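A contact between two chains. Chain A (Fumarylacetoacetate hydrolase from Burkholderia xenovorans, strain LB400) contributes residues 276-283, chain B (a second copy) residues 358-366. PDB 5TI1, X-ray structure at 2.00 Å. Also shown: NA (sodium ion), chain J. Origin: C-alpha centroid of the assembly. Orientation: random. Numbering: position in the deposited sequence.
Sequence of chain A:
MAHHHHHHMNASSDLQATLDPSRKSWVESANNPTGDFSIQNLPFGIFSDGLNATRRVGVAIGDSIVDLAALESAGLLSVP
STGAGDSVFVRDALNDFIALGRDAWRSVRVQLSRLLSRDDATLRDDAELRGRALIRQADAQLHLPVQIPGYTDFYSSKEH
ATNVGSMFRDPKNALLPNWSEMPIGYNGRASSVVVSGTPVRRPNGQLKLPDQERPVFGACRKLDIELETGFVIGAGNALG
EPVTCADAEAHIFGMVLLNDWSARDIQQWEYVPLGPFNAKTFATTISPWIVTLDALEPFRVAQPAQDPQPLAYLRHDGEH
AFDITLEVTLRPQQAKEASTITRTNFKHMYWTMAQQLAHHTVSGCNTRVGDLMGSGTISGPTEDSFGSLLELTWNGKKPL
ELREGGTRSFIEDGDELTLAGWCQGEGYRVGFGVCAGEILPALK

Chain A, residues 276-283: PFNAKTFA
Chain B, residues 358-366: AHHTVSGCN

How do the two backbones lie against each other? Chain A runs from an extended Pro A276 (phi/psi -69/144) through Phe A277 at -140/-94 into a weakly bonded helical turn, in which Lys A280 N and Thr A281 N both donate to Phe A277 O, at 3.0 and 3.1 Å. Chain B brings a helix that began earlier in the chain, with Val B362 N to His B359 O at 3.2 Å, and then leaves helical phi/psi at Gly B364, whose N reaches Thr B361 O at 2.9 Å. The two segments run in the same sense: Asn A278 CA lies 6.0 Å from Ser B363 CA, and Phe A282 CA closes to 4.5 Å from Cys B365 CA. Together they bury 438 Å².

What does Asn A278 do against chain B? Its CA-to-CB bond points toward chain B, and with chi1 at -83° (m) and chi2 at -21° the amide reaches the helical backbone. ND2 donates to His B359 O at 3.0 Å with an N-H...O angle of 147°, so this carbonyl accepts both from Val B362 N and from across the contact. The same ND2 sits over one face of the His B359 imidazole, 3.1 Å from NE2, but the angle is too poor for a hydrogen bond. His B359 (chi1 -178°, t; chi2 74°) starts sideways and brings its ring nearer. Asn A278 OD1 lies 3.2 Å from His B360 O, a close approach of two acceptors. Water 1 extends the polar contact, donating to Ser B363 OG at 3.0 Å and weakly accepting from Asn A278 ND2 at 3.3 Å; the CA-to-CB bond of Ser B363 (chi1 -74°, m) points toward chain A.

How do the aromatic rings meet? Phe A277 leaves its backbone sideways, and the t rotamer (chi1 -174°, chi2 47°) carries the ring to chain B. His B360 begins away from chain A, yet chi1 of -158° (t) and chi2 of -32° bring its ring back. The edge of Phe A277 meets the face of His B360: Phe A277 CZ lies 3.5 Å from His B360 CE1, with centroids 4.9 Å apart and planes at 54°.

What shapes the contact after the helix? Gly B364 has phi/psi 111/-1, where a CB would jam against the preceding carbonyl, so the backbone angles alone call for glycine; an ideal CB would lie 4.0 Å from Phe A282 CB, close but not overlapping. Phe A282 (chi1 64°, p; chi2 -87°) starts sideways and its ring leads away, but its CB packs 3.4 Å from Ser B363 O. The CA-to-CB bond of Thr A281 (chi1 62°, p) points toward chain B, placing OG1 3.5 Å from Cys B365 CB; Cys B365 itself is sideways with chi1 -175° (t). Lys A280 O and Ala A283 O bind the sodium ion NA at 2.4 and 2.5 Å, on the side of chain A remote from chain B; the ion bridges two carbonyls three residues apart, its remaining ligands coming from elsewhere in the structure.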

# COMPACT_ATOMS: atom_id res chain seq x y z
N PRO A 276 -8.57 -4.48 9.86
CA PRO A 276 -7.87 -5.75 9.66
C PRO A 276 -6.44 -5.50 9.22
O PRO A 276 -6.15 -4.56 8.48
CB PRO A 276 -8.69 -6.45 8.56
CG PRO A 276 -9.41 -5.35 7.85
CD PRO A 276 -9.66 -4.27 8.89
N PHE A 277 -5.54 -6.35 9.69
CA PHE A 277 -4.14 -6.15 9.37
C PHE A 277 -3.48 -7.50 9.08
O PHE A 277 -3.54 -7.99 7.95
CB PHE A 277 -3.45 -5.39 10.52
CG PHE A 277 -2.03 -5.01 10.22
CD1 PHE A 277 -1.70 -4.42 9.02
CD2 PHE A 277 -1.03 -5.25 11.16
CE1 PHE A 277 -0.38 -4.06 8.75
CE2 PHE A 277 0.29 -4.91 10.89
CZ PHE A 277 0.61 -4.31 9.68
N ASN A 278 -2.86 -8.12 10.10
CA ASN A 278 -2.19 -9.40 9.88
C ASN A 278 -3.15 -10.46 9.34
O ASN A 278 -2.73 -11.36 8.61
CB ASN A 278 -1.54 -9.89 11.16
CG ASN A 278 -0.16 -9.26 11.40
OD1 ASN A 278 0.49 -8.78 10.48
ND2 ASN A 278 0.29 -9.29 12.65
N ALA A 279 -4.44 -10.36 9.67
CA ALA A 279 -5.42 -11.35 9.22
C ALA A 279 -5.69 -11.31 7.72
O ALA A 279 -6.35 -12.22 7.21
CB ALA A 279 -6.73 -11.15 9.96
N LYS A 280 -5.21 -10.30 7.00
CA LYS A 280 -5.45 -10.14 5.58
C LYS A 280 -4.18 -10.10 4.75
O LYS A 280 -4.21 -10.51 3.58
CB LYS A 280 -6.22 -8.83 5.29
CG LYS A 280 -7.54 -8.69 6.01
CD LYS A 280 -8.60 -9.56 5.37
CE LYS A 280 -9.97 -8.94 5.57
NZ LYS A 280 -10.96 -9.62 4.71
N THR A 281 -3.08 -9.61 5.30
CA THR A 281 -1.90 -9.29 4.50
C THR A 281 -1.04 -10.50 4.20
O THR A 281 -0.03 -10.36 3.49
CB THR A 281 -1.07 -8.21 5.21
OG1 THR A 281 -0.59 -8.72 6.47
CG2 THR A 281 -1.91 -6.92 5.46
N PHE A 282 -1.38 -11.68 4.71
CA PHE A 282 -0.51 -12.82 4.47
C PHE A 282 -0.63 -13.33 3.04
O PHE A 282 0.32 -13.95 2.54
CB PHE A 282 -0.77 -13.95 5.48
CG PHE A 282 -2.15 -14.56 5.40
CD1 PHE A 282 -3.21 -14.01 6.10
CD2 PHE A 282 -2.37 -15.71 4.64
CE1 PHE A 282 -4.49 -14.57 6.02
CE2 PHE A 282 -3.63 -16.28 4.57
CZ PHE A 282 -4.69 -15.72 5.25
N ALA A 283 -1.73 -13.03 2.35
CA ALA A 283 -1.92 -13.46 0.97
C ALA A 283 -3.21 -12.88 0.41
O ALA A 283 -4.24 -12.83 1.10
CB ALA A 283 -1.95 -14.99 0.86
N ALA B 358 8.59 -7.37 13.64
CA ALA B 358 8.33 -8.76 14.01
C ALA B 358 6.84 -9.05 13.95
O ALA B 358 6.41 -10.05 13.35
CB ALA B 358 8.89 -9.03 15.41
N HIS B 359 6.03 -8.17 14.53
CA HIS B 359 4.59 -8.36 14.45
C HIS B 359 4.08 -8.21 13.02
O HIS B 359 3.23 -9.00 12.58
CB HIS B 359 3.87 -7.39 15.38
CG HIS B 359 2.39 -7.56 15.39
ND1 HIS B 359 1.77 -8.62 16.02
CD2 HIS B 359 1.41 -6.83 14.82
CE1 HIS B 359 0.46 -8.52 15.85
NE2 HIS B 359 0.22 -7.44 15.12
N HIS B 360 4.60 -7.23 12.28
CA HIS B 360 4.17 -7.03 10.89
C HIS B 360 4.27 -8.31 10.07
O HIS B 360 3.41 -8.59 9.23
CB HIS B 360 5.02 -5.93 10.23
CG HIS B 360 4.36 -5.28 9.05
ND1 HIS B 360 3.50 -5.95 8.21
CD2 HIS B 360 4.44 -4.01 8.58
CE1 HIS B 360 3.08 -5.13 7.27
NE2 HIS B 360 3.63 -3.94 7.47
N THR B 361 5.31 -9.11 10.31
CA THR B 361 5.59 -10.29 9.50
C THR B 361 5.24 -11.61 10.18
O THR B 361 5.42 -12.67 9.56
CB THR B 361 7.06 -10.30 9.09
OG1 THR B 361 7.89 -10.48 10.25
CG2 THR B 361 7.43 -8.97 8.42
N VAL B 362 4.74 -11.59 11.42
CA VAL B 362 4.59 -12.84 12.17
C VAL B 362 3.59 -13.78 11.51
O VAL B 362 3.69 -15.01 11.65
CB VAL B 362 4.20 -12.54 13.63
CG1 VAL B 362 2.77 -12.03 13.71
CG2 VAL B 362 4.38 -13.80 14.49
N SER B 363 2.62 -13.23 10.78
CA SER B 363 1.62 -14.03 10.09
C SER B 363 2.01 -14.34 8.66
O SER B 363 1.24 -15.01 7.96
CB SER B 363 0.27 -13.31 10.14
OG SER B 363 -0.30 -13.40 11.44
N GLY B 364 3.18 -13.90 8.21
CA GLY B 364 3.69 -14.24 6.90
C GLY B 364 3.74 -13.10 5.90
O GLY B 364 4.18 -13.32 4.76
N CYS B 365 3.30 -11.89 6.27
CA CYS B 365 3.36 -10.77 5.34
C CYS B 365 4.81 -10.50 4.95
O CYS B 365 5.72 -10.61 5.77
CB CYS B 365 2.74 -9.52 5.97
SG CYS B 365 2.62 -8.09 4.84
N ASN B 366 5.02 -10.20 3.67
CA ASN B 366 6.35 -9.91 3.16
C ASN B 366 6.61 -8.42 3.21
O ASN B 366 5.68 -7.60 3.27
CB ASN B 366 6.52 -10.45 1.74
CG ASN B 366 5.50 -9.89 0.77
OD1 ASN B 366 4.38 -9.52 1.15
ND2 ASN B 366 5.87 -9.85 -0.51
NA NA J . -5.96 -11.48 2.20
O HOH W 1 -0.94 -12.07 14.00
O HOH W 2 2.09 -15.76 3.52